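Local coordinates for cytochrome c (Pseudomonas aeruginosa, PDB 6RTE), which catalyses the dehydrogenation of dihydro-heme d1 in heme d1 biosynthesis, joining a heme c domain to an eight-bladed beta-propeller, at residues Arg77-Leu81 with Ala101-Val105; Gln117-Ile123 with Val216-Leu220; Leu462-Trp466 with Pro491-Tyr495. All coordinates share one frame; numbering follows the deposited sequence.

Contact 1. Residues Arg77-Leu81 with Ala101-Val105; sequences REVIL and ADALV. With HEC (heme c), chain C.
Arg-77 and Asp-102 supply the charged part of this helix-helix contact, a compact example of a salt bridge laid over an apolar floor. NE of Arg-77 donates to OD1 of Asp-102 at a modelled 2.5 Å, unusually short, so the exact length is doubtful; it reaches the carboxylate oxygen nearly along its C-O axis, while NH2 adds a weak second bond to the same oxygen. The carboxylate and guanidinium planes are 32° apart. An extended chain, with CG trans to the backbone N (chi1 -165°), carries the guanidinium across to Asp-102, and NH2 has a further ionic partner in Asp-98.

Apolar contacts lie beneath. The methyl of Ala-101 sits over one face of the guanidinium, 4.1 Å from NE of Arg-77, and also touches CD2 of Leu-81 at 3.8 Å. Val-105 CG2 packs at 3.8 Å against CB of Arg-77 and meets CD1 of Ile-80 at 3.9 Å, its side chain running roughly at right angles to the arginine.

The heme c forms the last group. Ile-80 CD1 reaches the heme methyl CMB at 3.5 Å, and Leu-104 CD1 reaches CBB at 3.5 Å, one residue from each helix. The helix axes are inclined at 124°. The ion pair lies on the side turned from the heme and the hydrocarbon faces it, so the porphyrin edge meets an apolar wall in this cytochrome c domain.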
ATOM      1  N   ARG A  77     -18.634  16.915  -5.203  1.00 33.58           N
ATOM      2  CA  ARG A  77     -19.835  17.741  -5.157  1.00 36.65           C
ATOM      3  C   ARG A  77     -21.008  16.969  -4.568  1.00 40.76           C
ATOM      4  O   ARG A  77     -21.762  17.499  -3.741  1.00 41.30           O
ATOM      5  CB  ARG A  77     -20.172  18.230  -6.560  1.00 38.50           C
ATOM      6  CG  ARG A  77     -21.174  19.365  -6.600  1.00 42.90           C
ATOM      7  CD  ARG A  77     -21.338  19.894  -8.014  1.00 46.27           C
ATOM      8  NE  ARG A  77     -22.209  21.066  -8.043  1.00 49.11           N
ATOM      9  CZ  ARG A  77     -23.537  21.006  -8.077  1.00 51.59           C
ATOM     10  NH1 ARG A  77     -24.157  19.832  -8.097  1.00 50.89           N
ATOM     11  NH2 ARG A  77     -24.246  22.131  -8.095  1.00 54.62           N
ATOM     12  N   GLU A  78     -21.182  15.711  -4.981  1.00 42.29           N
ATOM     13  CA  GLU A  78     -22.302  14.929  -4.474  1.00 45.23           C
ATOM     14  C   GLU A  78     -22.124  14.612  -2.999  1.00 41.55           C
ATOM     15  O   GLU A  78     -23.111  14.576  -2.253  1.00 42.24           O
ATOM     16  CB  GLU A  78     -22.462  13.649  -5.295  1.00 49.78           C
ATOM     17  CG  GLU A  78     -22.836  13.888  -6.757  1.00 56.84           C
ATOM     18  CD  GLU A  78     -24.287  14.330  -6.940  1.00 66.57           C
ATOM     19  OE1 GLU A  78     -24.982  14.565  -5.927  1.00 70.35           O
ATOM     20  OE2 GLU A  78     -24.736  14.438  -8.102  1.00 70.48           O
ATOM     21  N   VAL A  79     -20.876  14.399  -2.560  1.00 38.77           N
ATOM     22  CA  VAL A  79     -20.605  14.170  -1.149  1.00 39.37           C
ATOM     23  C   VAL A  79     -20.935  15.414  -0.332  1.00 39.90           C
ATOM     24  O   VAL A  79     -21.509  15.322   0.761  1.00 42.14           O
ATOM     25  CB  VAL A  79     -19.136  13.743  -0.947  1.00 38.69           C
ATOM     26  CG1 VAL A  79     -18.820  13.635   0.534  1.00 38.61           C
ATOM     27  CG2 VAL A  79     -18.860  12.418  -1.638  1.00 39.21           C
ATOM     28  N   ILE A  80     -20.576  16.595  -0.844  1.00 37.63           N
ATOM     29  CA  ILE A  80     -20.855  17.830  -0.117  1.00 39.46           C
ATOM     30  C   ILE A  80     -22.357  18.059   0.000  1.00 42.92           C
ATOM     31  O   ILE A  80     -22.843  18.585   1.010  1.00 45.57           O
ATOM     32  CB  ILE A  80     -20.166  19.023  -0.812  1.00 40.00           C
ATOM     33  CG1 ILE A  80     -18.648  18.897  -0.702  1.00 41.63           C
ATOM     34  CG2 ILE A  80     -20.672  20.341  -0.220  1.00 40.29           C
ATOM     35  CD1 ILE A  80     -17.888  19.876  -1.594  1.00 42.77           C
ATOM     36  N   LEU A  81     -23.118  17.682  -1.025  1.00 43.48           N
ATOM     37  CA  LEU A  81     -24.538  18.013  -1.042  1.00 46.57           C
ATOM     38  C   LEU A  81     -25.367  17.001  -0.261  1.00 49.25           C
ATOM     39  O   LEU A  81     -26.263  17.385   0.501  1.00 51.78           O
ATOM     40  CB  LEU A  81     -25.039  18.103  -2.485  1.00 47.35           C
ATOM     41  CG  LEU A  81     -24.523  19.304  -3.273  1.00 47.38           C
ATOM     42  CD1 LEU A  81     -24.951  19.215  -4.723  1.00 49.40           C
ATOM     43  CD2 LEU A  81     -25.004  20.603  -2.644  1.00 48.02           C
ATOM     44  N   ALA A 101     -22.052  25.237  -3.862  1.00 48.55           N
ATOM     45  CA  ALA A 101     -21.438  23.916  -3.964  1.00 46.90           C
ATOM     46  C   ALA A 101     -20.316  23.917  -4.996  1.00 42.27           C
ATOM     47  O   ALA A 101     -19.236  23.370  -4.746  1.00 38.15           O
ATOM     48  CB  ALA A 101     -22.497  22.871  -4.320  1.00 48.97           C
ATOM     49  N   ASP A 102     -20.553  24.534  -6.161  1.00 42.68           N
ATOM     50  CA  ASP A 102     -19.501  24.631  -7.164  1.00 43.90           C
ATOM     51  C   ASP A 102     -18.316  25.426  -6.631  1.00 43.43           C
ATOM     52  O   ASP A 102     -17.156  25.050  -6.844  1.00 42.41           O
ATOM     53  CB  ASP A 102     -20.036  25.278  -8.442  1.00 49.14           C
ATOM     54  CG  ASP A 102     -21.230  24.543  -9.019  1.00 54.26           C
ATOM     55  OD1 ASP A 102     -21.346  23.317  -8.811  1.00 55.13           O
ATOM     56  OD2 ASP A 102     -22.052  25.202  -9.686  1.00 57.86           O
ATOM     57  N   ALA A 103     -18.589  26.532  -5.932  1.00 44.35           N
ATOM     58  CA  ALA A 103     -17.506  27.322  -5.357  1.00 44.42           C
ATOM     59  C   ALA A 103     -16.661  26.481  -4.409  1.00 40.84           C
ATOM     60  O   ALA A 103     -15.424  26.557  -4.431  1.00 40.37           O
ATOM     61  CB  ALA A 103     -18.070  28.537  -4.631  1.00 47.47           C
ATOM     62  N   LEU A 104     -17.312  25.675  -3.563  1.00 39.34           N
ATOM     63  CA  LEU A 104     -16.564  24.867  -2.608  1.00 38.36           C
ATOM     64  C   LEU A 104     -15.708  23.827  -3.325  1.00 34.85           C
ATOM     65  O   LEU A 104     -14.530  23.655  -2.991  1.00 32.69           O
ATOM     66  CB  LEU A 104     -17.526  24.210  -1.620  1.00 41.17           C
ATOM     67  CG  LEU A 104     -17.863  25.062  -0.392  1.00 43.42           C
ATOM     68  CD1 LEU A 104     -19.086  24.512   0.330  1.00 45.75           C
ATOM     69  CD2 LEU A 104     -16.668  25.133   0.554  1.00 42.01           C
ATOM     70  N   VAL A 105     -16.278  23.144  -4.323  1.00 34.47           N
ATOM     71  CA  VAL A 105     -15.516  22.156  -5.080  1.00 34.62           C
ATOM     72  C   VAL A 105     -14.313  22.811  -5.742  1.00 33.47           C
ATOM     73  O   VAL A 105     -13.183  22.301  -5.669  1.00 30.68           O
ATOM     74  CB  VAL A 105     -16.413  21.456  -6.115  1.00 37.75           C
ATOM     75  CG1 VAL A 105     -15.584  20.522  -7.004  1.00 36.18           C
ATOM     76  CG2 VAL A 105     -17.523  20.682  -5.419  1.00 41.14           C
TER
HETATM   77 FE   HEC C 501     -16.598  16.621   5.162  1.00 29.87          FE
HETATM   78  CHA HEC C 501     -15.581  13.632   3.990  1.00 33.69           C
HETATM   79  CHB HEC C 501     -16.120  18.045   2.060  1.00 31.08           C
HETATM   80  CHC HEC C 501     -17.987  19.620   6.281  1.00 36.51           C
HETATM   81  CHD HEC C 501     -16.593  15.482   8.338  1.00 40.73           C
HETATM   82  NA  HEC C 501     -15.985  15.984   3.375  1.00 31.19           N
HETATM   83  C1A HEC C 501     -15.606  14.690   3.111  1.00 31.43           C
HETATM   84  C2A HEC C 501     -15.227  14.584   1.750  1.00 28.69           C
HETATM   85  C3A HEC C 501     -15.382  15.816   1.206  1.00 27.20           C
HETATM   86  C4A HEC C 501     -15.847  16.695   2.216  1.00 29.28           C
HETATM   87  CMA HEC C 501     -15.092  16.180  -0.218  1.00 25.90           C
HETATM   88  CAA HEC C 501     -14.741  13.336   1.044  1.00 28.12           C
HETATM   89  CBA HEC C 501     -13.218  13.231   1.238  1.00 28.73           C
HETATM   90  CGA HEC C 501     -12.561  11.990   0.687  1.00 30.35           C
HETATM   91  O1A HEC C 501     -11.349  11.774   0.938  1.00 31.35           O
HETATM   92  O2A HEC C 501     -13.192  11.177   0.003  1.00 30.95           O
HETATM   93  NB  HEC C 501     -16.978  18.501   4.310  1.00 34.43           N
HETATM   94  C1B HEC C 501     -16.701  18.848   3.057  1.00 33.65           C
HETATM   95  C2B HEC C 501     -17.088  20.203   2.842  1.00 33.99           C
HETATM   96  C3B HEC C 501     -17.626  20.673   4.009  1.00 36.46           C
HETATM   97  C4B HEC C 501     -17.541  19.538   4.954  1.00 35.57           C
HETATM   98  CMB HEC C 501     -16.932  20.957   1.554  1.00 32.47           C
HETATM   99  CAB HEC C 501     -18.231  21.984   4.380  1.00 39.39           C
HETATM  100  CBB HEC C 501     -19.096  22.491   3.227  1.00 42.50           C
HETATM  101  NC  HEC C 501     -17.204  17.433   6.988  1.00 38.07           N
HETATM  102  C1C HEC C 501     -17.730  18.652   7.248  1.00 38.35           C
HETATM  103  C2C HEC C 501     -17.975  18.752   8.634  1.00 39.72           C
HETATM  104  C3C HEC C 501     -17.589  17.558   9.227  1.00 38.80           C
HETATM  105  C4C HEC C 501     -17.086  16.744   8.168  1.00 40.34           C
HETATM  106  CMC HEC C 501     -18.560  19.969   9.287  1.00 41.88           C
HETATM  107  CAC HEC C 501     -17.573  17.104  10.633  1.00 32.54           C
HETATM  108  CBC HEC C 501     -18.879  16.874  11.385  1.00 39.72           C
HETATM  109  ND  HEC C 501     -16.188  14.956   5.973  1.00 37.67           N
HETATM  110  C1D HEC C 501     -16.236  14.660   7.274  1.00 40.28           C
HETATM  111  C2D HEC C 501     -15.845  13.262   7.499  1.00 41.82           C
HETATM  112  C3D HEC C 501     -15.568  12.738   6.301  1.00 40.26           C
HETATM  113  C4D HEC C 501     -15.779  13.831   5.345  1.00 38.01           C
HETATM  114  CMD HEC C 501     -15.776  12.553   8.826  1.00 44.44           C
HETATM  115  CAD HEC C 501     -15.105  11.332   6.015  1.00 41.25           C
HETATM  116  CBD HEC C 501     -16.293  10.384   5.825  1.00 42.59           C
HETATM  117  CGD HEC C 501     -15.872   8.965   5.524  1.00 43.52           C
HETATM  118  O1D HEC C 501     -15.598   8.199   6.460  1.00 44.38           O
HETATM  119  O2D HEC C 501     -15.798   8.538   4.363  1.00 43.64           O

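Contact 2. Residues Gln117-Ile123 with Val216-Leu220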
ATOM      1  N   GLN A 117       3.238  23.322   4.407  1.00 25.59           N
ATOM      2  CA  GLN A 117       4.437  22.759   5.006  1.00 25.91           C
ATOM      3  C   GLN A 117       4.092  21.721   6.087  1.00 23.83           C
ATOM      4  O   GLN A 117       3.006  21.729   6.673  1.00 23.48           O
ATOM      5  CB  GLN A 117       5.294  23.862   5.635  1.00 29.91           C
ATOM      6  CG  GLN A 117       5.560  25.063   4.745  1.00 35.19           C
ATOM      7  CD  GLN A 117       6.514  24.746   3.627  1.00 39.37           C
ATOM      8  OE1 GLN A 117       7.699  24.484   3.858  1.00 38.97           O
ATOM      9  NE2 GLN A 117       6.004  24.743   2.403  1.00 42.84           N
ATOM     10  N   TRP A 118       5.056  20.844   6.360  1.00 23.53           N
ATOM     11  CA  TRP A 118       4.967  19.927   7.503  1.00 22.82           C
ATOM     12  C   TRP A 118       6.388  19.691   8.005  1.00 22.91           C
ATOM     13  O   TRP A 118       7.093  18.816   7.491  1.00 22.66           O
ATOM     14  CB  TRP A 118       4.278  18.625   7.141  1.00 22.62           C
ATOM     15  CG  TRP A 118       3.723  17.942   8.362  1.00 22.71           C
ATOM     16  CD1 TRP A 118       4.091  16.732   8.872  1.00 21.66           C
ATOM     17  CD2 TRP A 118       2.721  18.460   9.234  1.00 22.91           C
ATOM     18  NE1 TRP A 118       3.361  16.459  10.011  1.00 21.25           N
ATOM     19  CE2 TRP A 118       2.518  17.508  10.251  1.00 22.83           C
ATOM     20  CE3 TRP A 118       1.964  19.637   9.249  1.00 24.22           C
ATOM     21  CZ2 TRP A 118       1.582  17.692  11.271  1.00 24.13           C
ATOM     22  CZ3 TRP A 118       1.040  19.822  10.264  1.00 25.23           C
ATOM     23  CH2 TRP A 118       0.869  18.853  11.270  1.00 25.52           C
ATOM     24  N   SER A 119       6.789  20.465   9.009  1.00 23.26           N
ATOM     25  CA  SER A 119       8.162  20.517   9.469  1.00 23.97           C
ATOM     26  C   SER A 119       8.457  19.418  10.494  1.00 23.05           C
ATOM     27  O   SER A 119       7.566  18.726  10.981  1.00 20.33           O
ATOM     28  CB  SER A 119       8.446  21.877  10.095  1.00 25.76           C
ATOM     29  OG  SER A 119       7.767  21.974  11.344  1.00 25.37           O
ATOM     30  N   ALA A 120       9.748  19.275  10.819  1.00 23.66           N
ATOM     31  CA  ALA A 120      10.146  18.450  11.955  1.00 23.47           C
ATOM     32  C   ALA A 120       9.353  18.811  13.207  1.00 24.28           C
ATOM     33  O   ALA A 120       8.908  17.924  13.947  1.00 24.54           O
ATOM     34  CB  ALA A 120      11.651  18.611  12.211  1.00 22.83           C
ATOM     35  N   GLU A 121       9.141  20.111  13.449  1.00 25.14           N
ATOM     36  CA  GLU A 121       8.415  20.547  14.639  1.00 26.70           C
ATOM     37  C   GLU A 121       6.956  20.100  14.602  1.00 25.11           C
ATOM     38  O   GLU A 121       6.407  19.664  15.625  1.00 24.77           O
ATOM     39  CB  GLU A 121       8.499  22.067  14.788  1.00 30.21           C
ATOM     40  CG  GLU A 121       9.865  22.580  15.214  1.00 35.26           C
ATOM     41  CD  GLU A 121      10.935  22.391  14.133  1.00 38.26           C
ATOM     42  OE1 GLU A 121      10.646  22.654  12.935  1.00 38.88           O
ATOM     43  OE2 GLU A 121      12.053  21.956  14.483  1.00 39.03           O
ATOM     44  N   ASP A 122       6.302  20.231  13.446  1.00 25.28           N
ATOM     45  CA  ASP A 122       4.950  19.704  13.285  1.00 24.52           C
ATOM     46  C   ASP A 122       4.916  18.201  13.561  1.00 23.64           C
ATOM     47  O   ASP A 122       4.043  17.707  14.291  1.00 25.20           O
ATOM     48  CB  ASP A 122       4.441  19.971  11.866  1.00 25.46           C
ATOM     49  CG  ASP A 122       4.235  21.440  11.564  1.00 25.40           C
ATOM     50  OD1 ASP A 122       3.626  22.158  12.400  1.00 25.85           O
ATOM     51  OD2 ASP A 122       4.646  21.861  10.453  1.00 24.63           O
ATOM     52  N   ILE A 123       5.850  17.457  12.969  1.00 22.13           N
ATOM     53  CA  ILE A 123       5.895  16.014  13.155  1.00 21.25           C
ATOM     54  C   ILE A 123       6.008  15.665  14.639  1.00 21.49           C
ATOM     55  O   ILE A 123       5.254  14.834  15.157  1.00 20.90           O
ATOM     56  CB  ILE A 123       7.063  15.410  12.351  1.00 22.61           C
ATOM     57  CG1 ILE A 123       6.857  15.634  10.854  1.00 22.01           C
ATOM     58  CG2 ILE A 123       7.206  13.905  12.639  1.00 22.97           C
ATOM     59  CD1 ILE A 123       8.100  15.265  10.028  1.00 21.94           C
ATOM     60  N   VAL A 216       2.070   9.006  14.843  1.00 22.67           N
ATOM     61  CA  VAL A 216       2.723  10.258  14.496  1.00 21.90           C
ATOM     62  C   VAL A 216       2.229  10.628  13.106  1.00 22.12           C
ATOM     63  O   VAL A 216       1.855   9.764  12.310  1.00 21.08           O
ATOM     64  CB  VAL A 216       4.265  10.143  14.589  1.00 20.87           C
ATOM     65  CG1 VAL A 216       4.870   9.365  13.421  1.00 20.62           C
ATOM     66  CG2 VAL A 216       4.918  11.522  14.719  1.00 19.88           C
ATOM     67  N   ARG A 217       2.163  11.926  12.843  1.00 21.98           N
ATOM     68  CA  ARG A 217       1.831  12.414  11.511  1.00 20.50           C
ATOM     69  C   ARG A 217       3.133  12.790  10.822  1.00 20.36           C
ATOM     70  O   ARG A 217       3.745  13.815  11.148  1.00 20.66           O
ATOM     71  CB  ARG A 217       0.873  13.594  11.538  1.00 19.36           C
ATOM     72  CG  ARG A 217       0.370  13.908  10.117  1.00 19.48           C
ATOM     73  CD  ARG A 217      -0.642  15.064  10.062  1.00 21.74           C
ATOM     74  NE  ARG A 217      -1.289  15.046   8.761  1.00 24.16           N
ATOM     75  CZ  ARG A 217      -2.187  15.929   8.344  1.00 26.66           C
ATOM     76  NH1 ARG A 217      -2.546  16.930   9.123  1.00 25.87           N
ATOM     77  NH2 ARG A 217      -2.714  15.792   7.136  1.00 29.27           N
ATOM     78  N   ALA A 218       3.537  11.976   9.864  1.00 19.84           N
ATOM     79  CA  ALA A 218       4.813  12.156   9.186  1.00 20.23           C
ATOM     80  C   ALA A 218       4.743  13.101   7.995  1.00 20.69           C
ATOM     81  O   ALA A 218       5.783  13.631   7.585  1.00 20.53           O
ATOM     82  CB  ALA A 218       5.329  10.789   8.725  1.00 20.21           C
ATOM     83  N   GLY A 219       3.566  13.310   7.428  1.00 22.39           N
ATOM     84  CA  GLY A 219       3.421  14.183   6.276  1.00 22.99           C
ATOM     85  C   GLY A 219       1.976  14.589   6.103  1.00 22.32           C
ATOM     86  O   GLY A 219       1.139  14.349   6.972  1.00 21.21           O
ATOM     87  N   LEU A 220       1.691  15.223   4.957  1.00 22.48           N
ATOM     88  CA  LEU A 220       0.331  15.641   4.632  1.00 22.22           C
ATOM     89  C   LEU A 220      -0.330  14.751   3.591  1.00 21.88           C
ATOM     90  O   LEU A 220      -1.556  14.637   3.578  1.00 21.74           O
ATOM     91  CB  LEU A 220       0.336  17.090   4.110  1.00 23.16           C
ATOM     92  CG  LEU A 220       0.870  18.132   5.091  1.00 23.30           C
ATOM     93  CD1 LEU A 220       0.893  19.524   4.441  1.00 23.48           C
ATOM     94  CD2 LEU A 220       0.026  18.160   6.342  1.00 23.51           C
TER
HETATM   95  O   HOH W   1       6.843  16.045   6.443  1.00 21.62           O
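Trp-118 lies across the backbone of Arg-217 to Leu-220, and its indole can be traced atom by atom. CB of Trp-118 lies 4.0 Å from CG of Leu-220. With its own CG trans to the backbone N (chi1 -158°), the ring is swung over the turn, where CD1 comes to 3.7 Å from CA of Gly-219. NE1 then donates to the carbonyl O of Arg-217 at 2.9 Å and a straight 163°; the oxygen lies in the indole plane, although the donor stands well above the carbonyl plane. Further round, CZ2 rests 3.6 Å from CD of Arg-217, and CE3 touches CD2 of Leu-220 at 3.8 Å. Gly-219 O lies over one face of the indole, and CB of Asp-122 packs over the centre of the other.

Asp-122 also belongs to a capping box: its OD2 accepts from Ser-119 N, and Ser-119 OG accepts from Asp-122 N, opening helix 120-126. A water donates to both Trp-118 O and Ala-218 O, and Ile-123 CG2 meets Val-216 CG2 at 3.9 Å.

The guanidinium of Arg-217 is bonded to the carbonyls of Asp-199 and Leu-56; at 5.2 Å from CZ to the six-membered ring centroid, any cation-pi attraction is at most weak. One directed N-H bond, a bridging water and hydrocarbon contact thus fasten the loop leading into helix 120-126, and the helix's first turn, to a propeller strand and the turn after it.

Contact 3. Residues Leu462-Trp466 with Pro491-Tyr495; sequences LLSVW and PSGKY
Lys-494 and Ser-464 meet between two roughly antiparallel strand segments, 157° between their directions, a worked case of side chains doing the bonding where neighbouring propeller blades face each other. The lysine leaves its strand with chi1 at 78°, CG flanked by both backbone neighbours, then bends at the next two torsions, which folds the chain back and brings NZ over the strand 462-465. There NZ donates to Ser-464 OG at 2.7 Å and to Leu-462 O at 3.0 Å, the latter from above the carbonyl plane. His-451 ND1 accepts a third bond from the same ammonium group. On the way CG lies 4.0 Å from CB of Leu-462, so the aliphatic part packs while its tip is gripped by polar atoms.

Ser-464 OG links the two strands in both directions. It accepts a hydrogen bond from NZ and donates one to Ser-492 O at 2.6 Å, tilted 18° from the carbonyl plane.

Trp-466 lays one ring face over the backbone at Pro-491 O and over CA and CB of Ser-492. CA of Ser-492 stands 3.6 Å from the centroid of the six-membered ring, close to its normal, a CH-pi contact, while CB comes to 3.3 Å from CH2 of the tryptophan. Pro-491 O is buried and without a hydrogen-bond partner in the model. The indole NE1 is bonded to Gly-450 O, and Phe-419 meets the ring edge to face.

Strand 491-496 pairs with strand 150-154, so the C-terminal strand completes the blade begun near the N-terminal end of the propeller, the usual way such rings are closed. The lysine-serine hydrogen-bond chain, with an ammonium group solvated by three acceptors, and the indole packed over Ser-492 bind that closing strand to the preceding blade.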
ATOM      1  N   LEU A 462      -7.130 -16.630   1.262  1.00 41.36           N
ATOM      2  CA  LEU A 462      -8.135 -15.666   1.708  1.00 42.12           C
ATOM      3  C   LEU A 462      -8.314 -14.600   0.631  1.00 40.96           C
ATOM      4  O   LEU A 462      -7.391 -13.822   0.357  1.00 39.23           O
ATOM      5  CB  LEU A 462      -7.733 -15.042   3.042  1.00 43.22           C
ATOM      6  CG  LEU A 462      -7.944 -15.945   4.262  1.00 46.23           C
ATOM      7  CD1 LEU A 462      -6.991 -17.135   4.268  1.00 46.24           C
ATOM      8  CD2 LEU A 462      -7.806 -15.133   5.537  1.00 46.66           C
ATOM      9  N   LEU A 463      -9.505 -14.570   0.035  1.00 42.64           N
ATOM     10  CA  LEU A 463      -9.851 -13.665  -1.052  1.00 44.66           C
ATOM     11  C   LEU A 463     -10.769 -12.556  -0.552  1.00 43.14           C
ATOM     12  O   LEU A 463     -11.603 -12.769   0.330  1.00 42.66           O
ATOM     13  CB  LEU A 463     -10.550 -14.428  -2.188  1.00 49.27           C
ATOM     14  CG  LEU A 463      -9.686 -15.242  -3.155  1.00 53.05           C
ATOM     15  CD1 LEU A 463      -8.803 -16.267  -2.448  1.00 52.51           C
ATOM     16  CD2 LEU A 463     -10.586 -15.933  -4.185  1.00 57.39           C
ATOM     17  N   SER A 464     -10.629 -11.368  -1.149  1.00 43.50           N
ATOM     18  CA  SER A 464     -11.416 -10.199  -0.774  1.00 42.65           C
ATOM     19  C   SER A 464     -12.449  -9.875  -1.843  1.00 45.17           C
ATOM     20  O   SER A 464     -12.109  -9.737  -3.026  1.00 45.27           O
ATOM     21  CB  SER A 464     -10.511  -8.986  -0.547  1.00 41.03           C
ATOM     22  OG  SER A 464      -9.752  -9.113   0.640  1.00 39.35           O
ATOM     23  N   VAL A 465     -13.706  -9.744  -1.428  1.00 46.62           N
ATOM     24  CA  VAL A 465     -14.759  -9.173  -2.262  1.00 49.17           C
ATOM     25  C   VAL A 465     -14.869  -7.700  -1.883  1.00 49.87           C
ATOM     26  O   VAL A 465     -15.353  -7.367  -0.793  1.00 51.25           O
ATOM     27  CB  VAL A 465     -16.094  -9.905  -2.080  1.00 49.65           C
ATOM     28  CG1 VAL A 465     -17.178  -9.266  -2.948  1.00 51.20           C
ATOM     29  CG2 VAL A 465     -15.941 -11.375  -2.419  1.00 49.63           C
ATOM     30  N   TRP A 466     -14.410  -6.819  -2.779  1.00 49.73           N
ATOM     31  CA  TRP A 466     -14.261  -5.389  -2.490  1.00 52.11           C
ATOM     32  C   TRP A 466     -15.601  -4.691  -2.720  1.00 54.55           C
ATOM     33  O   TRP A 466     -15.815  -3.984  -3.707  1.00 55.42           O
ATOM     34  CB  TRP A 466     -13.187  -4.762  -3.378  1.00 56.58           C
ATOM     35  CG  TRP A 466     -11.785  -5.265  -3.220  1.00 61.34           C
ATOM     36  CD1 TRP A 466     -11.343  -6.552  -3.354  1.00 63.81           C
ATOM     37  CD2 TRP A 466     -10.626  -4.469  -2.945  1.00 62.71           C
ATOM     38  NE1 TRP A 466      -9.980  -6.607  -3.157  1.00 63.25           N
ATOM     39  CE2 TRP A 466      -9.517  -5.342  -2.905  1.00 62.03           C
ATOM     40  CE3 TRP A 466     -10.420  -3.104  -2.718  1.00 62.98           C
ATOM     41  CZ2 TRP A 466      -8.223  -4.894  -2.649  1.00 59.51           C
ATOM     42  CZ3 TRP A 466      -9.136  -2.663  -2.460  1.00 60.70           C
ATOM     43  CH2 TRP A 466      -8.054  -3.553  -2.432  1.00 59.04           C
ATOM     44  N   PRO A 491     -13.523  -5.026   2.375  1.00 46.10           N
ATOM     45  CA  PRO A 491     -12.186  -5.495   2.755  1.00 42.39           C
ATOM     46  C   PRO A 491     -11.239  -5.347   1.575  1.00 42.83           C
ATOM     47  O   PRO A 491     -11.614  -5.572   0.425  1.00 41.48           O
ATOM     48  CB  PRO A 491     -12.412  -6.966   3.120  1.00 41.07           C
ATOM     49  CG  PRO A 491     -13.588  -7.368   2.261  1.00 42.03           C
ATOM     50  CD  PRO A 491     -14.475  -6.139   2.184  1.00 44.12           C
ATOM     51  N   SER A 492     -10.001  -4.941   1.861  1.00 41.23           N
ATOM     52  CA  SER A 492      -9.015  -4.764   0.808  1.00 41.70           C
ATOM     53  C   SER A 492      -7.929  -5.817   1.019  1.00 39.91           C
ATOM     54  O   SER A 492      -8.160  -7.000   0.717  1.00 41.75           O
ATOM     55  CB  SER A 492      -8.505  -3.317   0.790  1.00 42.16           C
ATOM     56  OG  SER A 492      -8.152  -2.889   2.092  1.00 42.40           O
ATOM     57  N   GLY A 493      -6.764  -5.458   1.520  1.00 36.69           N
ATOM     58  CA  GLY A 493      -5.712  -6.437   1.731  1.00 36.29           C
ATOM     59  C   GLY A 493      -5.847  -7.151   3.062  1.00 36.26           C
ATOM     60  O   GLY A 493      -6.427  -6.626   4.016  1.00 36.33           O
ATOM     61  N   LYS A 494      -5.338  -8.389   3.101  1.00 35.90           N
ATOM     62  CA  LYS A 494      -5.096  -9.103   4.346  1.00 36.34           C
ATOM     63  C   LYS A 494      -3.680  -9.661   4.289  1.00 35.66           C
ATOM     64  O   LYS A 494      -3.170 -10.005   3.217  1.00 37.03           O
ATOM     65  CB  LYS A 494      -6.124 -10.223   4.613  1.00 38.68           C
ATOM     66  CG  LYS A 494      -5.935 -11.532   3.844  1.00 41.90           C
ATOM     67  CD  LYS A 494      -6.112 -11.377   2.332  1.00 42.67           C
ATOM     68  CE  LYS A 494      -7.428 -10.738   1.959  1.00 40.30           C
ATOM     69  NZ  LYS A 494      -7.651 -10.835   0.495  1.00 39.09           N
ATOM     70  N   TYR A 495      -3.039  -9.721   5.451  1.00 33.98           N
ATOM     71  CA  TYR A 495      -1.594  -9.895   5.524  1.00 32.51           C
ATOM     72  C   TYR A 495      -1.278 -10.885   6.625  1.00 33.15           C
ATOM     73  O   TYR A 495      -1.557 -10.626   7.799  1.00 34.28           O
ATOM     74  CB  TYR A 495      -0.915  -8.543   5.759  1.00 30.98           C
ATOM     75  CG  TYR A 495      -1.329  -7.539   4.704  1.00 31.47           C
ATOM     76  CD1 TYR A 495      -2.511  -6.819   4.828  1.00 31.90           C
ATOM     77  CD2 TYR A 495      -0.567  -7.349   3.562  1.00 32.27           C
ATOM     78  CE1 TYR A 495      -2.914  -5.930   3.859  1.00 33.63           C
ATOM     79  CE2 TYR A 495      -0.962  -6.454   2.582  1.00 34.81           C
ATOM     80  CZ  TYR A 495      -2.137  -5.745   2.736  1.00 35.44           C
ATOM     81  OH  TYR A 495      -2.543  -4.844   1.770  1.00 40.13           O
TER

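How the contacts relate
From the N terminus, contact 1 closes first, bringing helices 73-82 and 98-109 together after a short loop, within the cytochrome domain. Helix 98-109 is followed by helix 120-126, and contact 2 opens in the loop just before the latter; it closes a far longer loop, since 92 residues separate its segments, and ties the segment around helix 120-126 to an early propeller sheet. Contact 3 comes last, near the C terminus, with 24 residues between its segments, and joins the last full blade to the strand that completes the ring. The three are in series, neither nested nor crossing. Contacts 2 and 3 lie on opposite sides of the chain's centre, with nearest atoms about 18 Å apart.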